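Local coordinates for protein chitinase (Thermococcus chitonophagus, PDB 5XSW) that probably hydrolyses chitin as an endo-acting chitinase, this chain being the C-terminal part of a longer protein and binding chito-oligosaccharide-type glycan in a pocket, at residues A[476-479]-A[480-484]; A[101-105]-A[106-110]; A[257-260]-A[261-265]. One frame throughout, in Å; residues are numbered along the deposited sequence.

Contact 1 of 3, residues A[476-479]-A[480-484]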
loop_
_atom_site.group_PDB
_atom_site.type_symbol
_atom_site.label_atom_id
_atom_site.label_comp_id
_atom_site.label_asym_id
_atom_site.label_seq_id
_atom_site.Cartn_x
_atom_site.Cartn_y
_atom_site.Cartn_z
ATOM N N ASP A 476 -8.203 7.223 2.388
ATOM C CA ASP A 476 -8.071 5.894 1.787
ATOM C C ASP A 476 -9.036 4.881 2.500
ATOM O O ASP A 476 -9.643 4.088 1.866
ATOM C CB ASP A 476 -6.623 5.356 1.913
ATOM C CG ASP A 476 -5.593 6.179 1.046
ATOM O OD1 ASP A 476 -6.055 6.716 0.043
ATOM O OD2 ASP A 476 -4.391 6.284 1.411
ATOM N N TRP A 477 -9.049 4.892 3.817
ATOM C CA TRP A 477 -9.954 3.971 4.559
ATOM C C TRP A 477 -11.413 4.172 4.122
ATOM O O TRP A 477 -12.182 3.236 3.837
ATOM C CB TRP A 477 -9.812 4.212 6.057
ATOM C CG TRP A 477 -10.750 3.341 6.872
ATOM C CD1 TRP A 477 -11.954 3.722 7.480
ATOM C CD2 TRP A 477 -10.616 1.926 7.084
ATOM N NE1 TRP A 477 -12.525 2.595 8.100
ATOM C CE2 TRP A 477 -11.727 1.497 7.863
ATOM C CE3 TRP A 477 -9.649 0.975 6.715
ATOM C CZ2 TRP A 477 -11.860 0.165 8.289
ATOM C CZ3 TRP A 477 -9.790 -0.362 7.162
ATOM C CH2 TRP A 477 -10.886 -0.733 7.943
ATOM N N TYR A 478 -11.767 5.421 4.021
ATOM C CA TYR A 478 -13.137 5.779 3.665
ATOM C C TYR A 478 -13.591 5.138 2.388
ATOM O O TYR A 478 -14.619 4.448 2.365
ATOM C CB TYR A 478 -13.254 7.303 3.557
ATOM C CG TYR A 478 -14.726 7.772 3.409
ATOM C CD1 TYR A 478 -15.609 7.771 4.514
ATOM C CD2 TYR A 478 -15.204 8.188 2.192
ATOM C CE1 TYR A 478 -16.962 8.170 4.358
ATOM C CE2 TYR A 478 -16.557 8.629 2.029
ATOM C CZ TYR A 478 -17.410 8.614 3.112
ATOM O OH TYR A 478 -18.718 9.030 2.918
ATOM N N TYR A 479 -12.857 5.358 1.292
ATOM C CA TYR A 479 -13.316 4.783 0.028
ATOM C C TYR A 479 -13.171 3.287 0.010
ATOM O O TYR A 479 -13.996 2.570 -0.545
ATOM C CB TYR A 479 -12.549 5.393 -1.170
ATOM C CG TYR A 479 -12.664 6.882 -1.190
ATOM C CD1 TYR A 479 -13.881 7.517 -1.486
ATOM C CD2 TYR A 479 -11.582 7.658 -0.864
ATOM C CE1 TYR A 479 -13.974 8.931 -1.452
ATOM C CE2 TYR A 479 -11.661 9.017 -0.824
ATOM C CZ TYR A 479 -12.862 9.651 -1.137
ATOM O OH TYR A 479 -12.865 11.050 -1.088
ATOM N N HIS A 480 -12.125 2.784 0.635
ATOM C CA HIS A 480 -11.944 1.346 0.583
ATOM C C HIS A 480 -13.039 0.594 1.387
ATOM O O HIS A 480 -13.676 -0.332 0.902
ATOM C CB HIS A 480 -10.578 0.959 1.163
ATOM C CG HIS A 480 -10.224 -0.464 0.901
ATOM N ND1 HIS A 480 -9.400 -1.196 1.725
ATOM C CD2 HIS A 480 -10.533 -1.268 -0.141
ATOM C CE1 HIS A 480 -9.246 -2.409 1.222
ATOM N NE2 HIS A 480 -9.957 -2.489 0.105
ATOM N N ALA A 481 -13.251 1.010 2.623
ATOM C CA ALA A 481 -14.236 0.326 3.481
ATOM C C ALA A 481 -15.670 0.573 2.985
ATOM O O ALA A 481 -16.494 -0.336 3.065
ATOM C CB ALA A 481 -14.065 0.775 4.963
ATOM N N ARG A 482 -15.980 1.758 2.448
ATOM C CA ARG A 482 -17.355 1.921 1.904
ATOM C C ARG A 482 -17.597 1.041 0.679
ATOM O O ARG A 482 -18.722 0.697 0.419
ATOM C CB ARG A 482 -17.670 3.377 1.523
ATOM C CG ARG A 482 -17.580 4.265 2.693
ATOM C CD ARG A 482 -18.430 5.458 2.536
ATOM N NE ARG A 482 -19.793 5.040 2.852
ATOM C CZ ARG A 482 -20.865 5.739 2.544
ATOM N NH1 ARG A 482 -20.720 6.884 1.894
ATOM N NH2 ARG A 482 -22.070 5.261 2.856
ATOM N N ASN A 483 -16.553 0.670 -0.066
ATOM C CA ASN A 483 -16.738 -0.115 -1.313
ATOM C C ASN A 483 -16.445 -1.614 -1.160
ATOM O O ASN A 483 -16.245 -2.315 -2.152
ATOM C CB ASN A 483 -15.836 0.460 -2.438
ATOM C CG ASN A 483 -16.345 1.789 -2.969
ATOM O OD1 ASN A 483 -17.224 1.808 -3.823
ATOM N ND2 ASN A 483 -15.817 2.909 -2.450
ATOM N N TYR A 484 -16.360 -2.092 0.081
ATOM C CA TYR A 484 -15.888 -3.447 0.358
ATOM C C TYR A 484 -17.122 -4.317 0.621
ATOM O O TYR A 484 -17.913 -3.990 1.507
ATOM C CB TYR A 484 -14.911 -3.444 1.574
ATOM C CG TYR A 484 -14.156 -4.733 1.754
ATOM C CD1 TYR A 484 -13.170 -5.117 0.834
ATOM C CD2 TYR A 484 -14.428 -5.577 2.838
ATOM C CE1 TYR A 484 -12.481 -6.316 1.000
ATOM C CE2 TYR A 484 -13.734 -6.753 3.030
ATOM C CZ TYR A 484 -12.772 -7.129 2.109
ATOM O OH TYR A 484 -12.099 -8.302 2.318
#

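Contact 2 of 3, residues A[101-105]-A[106-110]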
loop_
_atom_site.group_PDB
_atom_site.type_symbol
_atom_site.label_atom_id
_atom_site.label_comp_id
_atom_site.label_asym_id
_atom_site.label_seq_id
_atom_site.Cartn_x
_atom_site.Cartn_y
_atom_site.Cartn_z
ATOM N N LYS A 101 -27.779 9.601 15.565
ATOM C CA LYS A 101 -26.551 8.860 15.863
ATOM C C LYS A 101 -25.577 8.991 14.695
ATOM O O LYS A 101 -25.961 8.720 13.566
ATOM C CB LYS A 101 -26.821 7.380 16.125
ATOM C CG LYS A 101 -27.598 7.077 17.398
ATOM C CD LYS A 101 -28.190 5.659 17.299
ATOM C CE LYS A 101 -28.978 5.245 18.536
ATOM N NZ LYS A 101 -29.519 3.864 18.346
ATOM N N ILE A 102 -24.341 9.408 14.978
ATOM C CA ILE A 102 -23.295 9.360 13.951
ATOM C C ILE A 102 -22.714 7.937 13.912
ATOM O O ILE A 102 -22.261 7.419 14.928
ATOM C CB ILE A 102 -22.227 10.364 14.236
ATOM C CG1 ILE A 102 -22.822 11.754 14.147
ATOM C CG2 ILE A 102 -21.035 10.183 13.226
ATOM C CD1 ILE A 102 -21.838 12.837 14.483
ATOM N N HIS A 103 -22.763 7.272 12.770
ATOM C CA HIS A 103 -22.164 5.948 12.714
ATOM C C HIS A 103 -20.799 6.025 11.971
ATOM O O HIS A 103 -20.770 6.362 10.783
ATOM C CB HIS A 103 -23.084 4.984 12.005
ATOM C CG HIS A 103 -24.451 4.904 12.637
ATOM N ND1 HIS A 103 -24.720 4.083 13.713
ATOM C CD2 HIS A 103 -25.602 5.575 12.371
ATOM C CE1 HIS A 103 -25.999 4.210 14.053
ATOM N NE2 HIS A 103 -26.558 5.105 13.251
ATOM N N TYR A 104 -19.723 5.763 12.679
ATOM C CA TYR A 104 -18.385 5.812 12.039
ATOM C C TYR A 104 -18.204 4.620 11.132
ATOM O O TYR A 104 -18.869 3.556 11.278
ATOM C CB TYR A 104 -17.271 5.806 13.063
ATOM C CG TYR A 104 -17.305 6.977 13.958
ATOM C CD1 TYR A 104 -17.188 8.263 13.443
ATOM C CD2 TYR A 104 -17.492 6.808 15.326
ATOM C CE1 TYR A 104 -17.229 9.354 14.277
ATOM C CE2 TYR A 104 -17.535 7.897 16.174
ATOM C CZ TYR A 104 -17.401 9.163 15.640
ATOM O OH TYR A 104 -17.451 10.247 16.463
ATOM N N LEU A 105 -17.253 4.738 10.218
ATOM C CA LEU A 105 -16.996 3.625 9.317
ATOM C C LEU A 105 -16.065 2.637 10.048
ATOM O O LEU A 105 -14.838 2.631 9.857
ATOM C CB LEU A 105 -16.368 4.164 8.022
ATOM C CG LEU A 105 -16.164 3.205 6.884
ATOM C CD1 LEU A 105 -17.469 2.542 6.454
ATOM C CD2 LEU A 105 -15.559 4.057 5.765
ATOM N N ARG A 106 -16.654 1.797 10.880
ATOM C CA ARG A 106 -15.932 0.998 11.879
ATOM C C ARG A 106 -17.004 0.144 12.555
ATOM O O ARG A 106 -18.044 0.709 12.901
ATOM C CB ARG A 106 -15.242 1.895 12.873
ATOM C CG ARG A 106 -14.026 1.259 13.573
ATOM C CD ARG A 106 -14.359 0.523 14.865
ATOM N NE ARG A 106 -13.160 -0.076 15.479
ATOM C CZ ARG A 106 -12.711 0.192 16.706
ATOM N NH1 ARG A 106 -13.393 1.012 17.524
ATOM N NH2 ARG A 106 -11.609 -0.436 17.155
ATOM N N GLY A 107 -16.795 -1.172 12.696
ATOM C CA GLY A 107 -17.849 -2.044 13.209
ATOM C C GLY A 107 -18.056 -1.713 14.659
ATOM O O GLY A 107 -17.130 -1.828 15.459
ATOM N N GLU A 108 -19.271 -1.310 15.011
ATOM C CA GLU A 108 -19.575 -0.927 16.394
ATOM C C GLU A 108 -19.479 -2.133 17.358
ATOM O O GLU A 108 -19.226 -1.974 18.538
ATOM C CB GLU A 108 -20.995 -0.287 16.424
ATOM C CG GLU A 108 -21.032 1.039 15.627
ATOM C CD GLU A 108 -22.434 1.663 15.475
ATOM O OE1 GLU A 108 -23.405 1.025 15.915
ATOM O OE2 GLU A 108 -22.549 2.777 14.900
ATOM N N SER A 109 -19.669 -3.341 16.852
ATOM C CA SER A 109 -19.682 -4.517 17.726
ATOM C C SER A 109 -18.362 -5.317 17.772
ATOM O O SER A 109 -18.322 -6.494 18.173
ATOM C CB SER A 109 -20.811 -5.434 17.275
ATOM O OG SER A 109 -20.514 -5.988 16.009
ATOM N N ILE A 110 -17.273 -4.706 17.323
ATOM C CA ILE A 110 -16.048 -5.487 17.237
ATOM C C ILE A 110 -15.641 -5.948 18.604
ATOM O O ILE A 110 -15.704 -5.172 19.603
ATOM C CB ILE A 110 -14.904 -4.650 16.558
ATOM C CG1 ILE A 110 -13.672 -5.527 16.381
ATOM C CG2 ILE A 110 -14.580 -3.380 17.347
ATOM C CD1 ILE A 110 -12.718 -4.922 15.204
HETATM O O HOH W 1 -20.113 4.487 15.157
HETATM O O HOH W 2 -21.008 1.908 12.207
#

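Contact 3 of 3, residues A[257-260]-A[261-265]. With PO4 (phosphate ion), chain E.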
loop_
_atom_site.group_PDB
_atom_site.type_symbol
_atom_site.label_atom_id
_atom_site.label_comp_id
_atom_site.label_asym_id
_atom_site.label_seq_id
_atom_site.Cartn_x
_atom_site.Cartn_y
_atom_site.Cartn_z
ATOM N N PHE A 257 2.390 -1.868 4.089
ATOM C CA PHE A 257 2.882 -0.932 5.120
ATOM C C PHE A 257 2.396 0.469 4.891
ATOM O O PHE A 257 1.961 1.189 5.827
ATOM C CB PHE A 257 4.452 -0.951 5.151
ATOM C CG PHE A 257 5.037 -0.205 6.288
ATOM C CD1 PHE A 257 5.252 -0.846 7.503
ATOM C CD2 PHE A 257 5.403 1.144 6.150
ATOM C CE1 PHE A 257 5.832 -0.155 8.632
ATOM C CE2 PHE A 257 6.005 1.858 7.219
ATOM C CZ PHE A 257 6.199 1.236 8.482
ATOM N N ASN A 258 2.515 0.925 3.645
ATOM C CA ASN A 258 2.025 2.251 3.278
ATOM C C ASN A 258 0.516 2.397 3.591
ATOM O O ASN A 258 0.046 3.409 4.100
ATOM C CB ASN A 258 2.280 2.482 1.757
ATOM C CG ASN A 258 1.795 3.870 1.262
ATOM O OD1 ASN A 258 0.597 4.106 1.060
ATOM N ND2 ASN A 258 2.733 4.771 1.046
ATOM N N GLN A 259 -0.228 1.367 3.266
ATOM C CA GLN A 259 -1.683 1.421 3.504
ATOM C C GLN A 259 -2.040 1.461 5.021
ATOM O O GLN A 259 -2.908 2.251 5.480
ATOM C CB GLN A 259 -2.310 0.209 2.805
ATOM C CG GLN A 259 -3.792 -0.019 3.054
ATOM C CD GLN A 259 -4.241 -1.300 2.379
ATOM O OE1 GLN A 259 -5.069 -1.275 1.469
ATOM N NE2 GLN A 259 -3.620 -2.393 2.747
ATOM N N ILE A 260 -1.378 0.644 5.838
ATOM C CA ILE A 260 -1.754 0.680 7.267
ATOM C C ILE A 260 -1.256 1.920 7.962
ATOM O O ILE A 260 -1.933 2.451 8.847
ATOM C CB ILE A 260 -1.305 -0.581 8.055
ATOM C CG1 ILE A 260 0.196 -0.722 8.101
ATOM C CG2 ILE A 260 -2.008 -1.824 7.485
ATOM C CD1 ILE A 260 0.659 -2.053 8.759
ATOM N N LYS A 261 -0.133 2.483 7.509
ATOM C CA LYS A 261 0.220 3.835 7.899
ATOM C C LYS A 261 -0.884 4.860 7.558
ATOM O O LYS A 261 -1.237 5.740 8.383
ATOM C CB LYS A 261 1.559 4.215 7.191
ATOM C CG LYS A 261 2.309 5.317 7.691
ATOM C CD LYS A 261 3.690 5.393 6.905
ATOM C CE LYS A 261 4.149 6.825 6.989
ATOM N NZ LYS A 261 5.449 6.894 6.256
ATOM N N ALA A 262 -1.442 4.791 6.353
ATOM C CA ALA A 262 -2.529 5.731 5.997
ATOM C C ALA A 262 -3.773 5.528 6.904
ATOM O O ALA A 262 -4.425 6.475 7.328
ATOM C CB ALA A 262 -2.954 5.547 4.500
ATOM N N TYR A 263 -4.068 4.274 7.202
ATOM C CA TYR A 263 -5.290 3.947 7.967
ATOM C C TYR A 263 -5.135 4.311 9.437
ATOM O O TYR A 263 -6.122 4.549 10.160
ATOM C CB TYR A 263 -5.623 2.457 7.866
ATOM C CG TYR A 263 -6.057 1.951 6.515
ATOM C CD1 TYR A 263 -6.337 2.813 5.468
ATOM C CD2 TYR A 263 -6.162 0.570 6.291
ATOM C CE1 TYR A 263 -6.721 2.325 4.204
ATOM C CE2 TYR A 263 -6.580 0.075 5.071
ATOM C CZ TYR A 263 -6.861 0.959 4.036
ATOM O OH TYR A 263 -7.255 0.418 2.847
ATOM N N TYR A 264 -3.896 4.337 9.900
ATOM C CA TYR A 264 -3.659 4.494 11.323
ATOM C C TYR A 264 -2.729 5.649 11.643
ATOM O O TYR A 264 -1.631 5.462 12.183
ATOM C CB TYR A 264 -3.118 3.181 11.892
ATOM C CG TYR A 264 -4.186 2.100 12.029
ATOM C CD1 TYR A 264 -5.210 2.228 12.998
ATOM C CD2 TYR A 264 -4.179 0.972 11.222
ATOM C CE1 TYR A 264 -6.201 1.243 13.166
ATOM C CE2 TYR A 264 -5.217 -0.034 11.353
ATOM C CZ TYR A 264 -6.200 0.132 12.360
ATOM O OH TYR A 264 -7.140 -0.835 12.548
ATOM N N PRO A 265 -3.189 6.862 11.380
ATOM C CA PRO A 265 -2.390 8.024 11.809
ATOM C C PRO A 265 -2.177 8.066 13.320
ATOM O O PRO A 265 -1.174 8.650 13.737
ATOM C CB PRO A 265 -3.231 9.236 11.331
ATOM C CG PRO A 265 -4.604 8.709 11.150
ATOM C CD PRO A 265 -4.472 7.241 10.755
HETATM P P PO4 E . -3.995 -5.561 1.223
HETATM O O1 PO4 E . -2.514 -5.478 1.287
HETATM O O2 PO4 E . -4.729 -4.671 2.189
HETATM O O3 PO4 E . -4.362 -5.231 -0.199
HETATM O O4 PO4 E . -4.563 -6.868 1.585
#

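Contact 1 of 3, residues A[476-479]-A[480-484]
Residues 476-479 run straight into 480-484, making up nearly all of the short helix 475-482 and its exit, and the backbone NH groups of His480, Ala481 and Arg482 bond to the carbonyls of Asp476, Trp477 and Tyr478 (Ala481 N to Trp477 O 2.8 Å). Asn483 leaves helical geometry, and its side chain turns back on the helix end: ND2 gives Tyr479 O a nearly straight bond of 2.7 Å (173°), with the acceptor in the amide plane, while its own backbone N reaches the same oxygen only weakly. Tyr478 and Arg482 lie side by side and point the same way. Arg482 CD sits over one face of the phenol ring, 3.7 Å from the centroid, a CH-pi contact; the chain bends at chi3 (79°), bringing NH1 to a weak bond with Tyr478 OH. The stronger partners are Asp69 for Arg482 NH1 and the carbonyl of Thr71 for Tyr478 OH. Ala481 CB lies over one face of the Trp477 indole, toward its rim, another CH-pi contact. The carbonyl of Tyr479, in the last turn, is thus held mainly by the Asn483 side-chain amide, and the arginine is held along the ring before its charge meets the aspartate.

Contact 2 of 3, residues A[101-105]-A[106-110]
Glu108 reaches back from the loop to His103, near the end of strand 98-104. From CB the chain leaves with CG anti to its carbonyl carbon (chi1 -65°) and stays extended through CG to CD, which lies at the edge of the imidazole, 3.8 Å from His103 ND1. The carboxylate is turned only 22° from the ring plane. OE2 does the touching: its syn lone pair accepts the N-H of His103 ND1 at 2.8 Å, the bond close to straight (164°) and the oxygen almost in the plane of the ring. OE1 stands back, 4.0 Å from His103 ND1. The same OE2 also accepts from a water at 3.0 Å, which in turn accepts from Tyr104 N at 2.8 Å. One carboxylate oxygen therefore holds both the histidine ring and, through solvent, the end of the strand. His103 NE2 bonds to Thr39 OG1 on the neighbouring strand 32-41, so both ring nitrogens are engaged and the rotation of the imidazole is fixed. The chain between turns sharply at Leu105, the centre of an inverse gamma turn, where Arg106 N bonds weakly to Tyr104 O at 2.9 Å. Arg106 then carries its side chain away to a salt bridge with Glu305 of helix 288-311. A His-carboxylate hydrogen bond thus ties the second residue of the type I beta turn Gly107 to Ile110 back to a strand of an antiparallel sheet.

Contact 3 of 3, residues A[257-260]-A[261-265]
Gln259 and Tyr263 meet one turn apart in a local, mostly buried contact along helix 254-263, at its C-terminal end and beside the second subunit. The two side chains cross at a slant, with the amide plane 29° from the ring plane. Gln259 CG presses on the outer part of the phenol ring, 3.4 Å from both CZ and CE2 of Tyr263. Nearer the backbone, Gln259 O lies 3.3 Å above one face of that ring while it accepts the NH of Tyr263 at 2.9 Å. With its CG anti to the backbone N (chi1 173°) and the chain extended, Gln259 carries its amide past the ring, and NE2 donates to O2 of a phosphate ion at 2.6 Å. The ion, probably from the crystallisation liquor, is also bound by Val340 N, by Asn256 and by Ser254 and Gly255 of the second subunit, whose Ser254 OG bonds Gln259 OE1 as well. This is an ordinary i to i+4 pairing of an alpha-helix: the NH groups of Lys261 and Ala262 likewise bond to the carbonyls of Phe257 and Asn258, and the series ends in a weaker bond from Tyr264 N to Ile260 O. The phenol of Tyr263 also packs edge-to-face with Trp477 and bonds weakly to His480 ND1. Were Tyr263 an alanine, Gln259 CG would probably lose the ring it rests on, Trp477 its edge-to-face partner and His480 ND1 its weak bond. Lys261 extends along a different flank; its NZ is held by the carbonyls of Asp270 and Ala272 and forms a salt bridge with Asp476 of the second subunit.

Along the chain contact 2 comes first, at the end of strand 98-104, then contact 3 on helix 254-263, and finally contact 1 on helix 475-482 near the C-terminus. Contact 1 lies between the others, its centre about 14 Å from that of contact 2 and 13 Å from that of contact 3; contacts 2 and 3 are about 20 Å apart between centres and do not touch. On one side the Leu105 side chain packs on Ala481 and Arg482; on the other, Asp476 meets Ala262. The C-terminal helix thus joins the N-terminal beta domain to the helical domain, while contacts 1 and 3 both also face the second subunit.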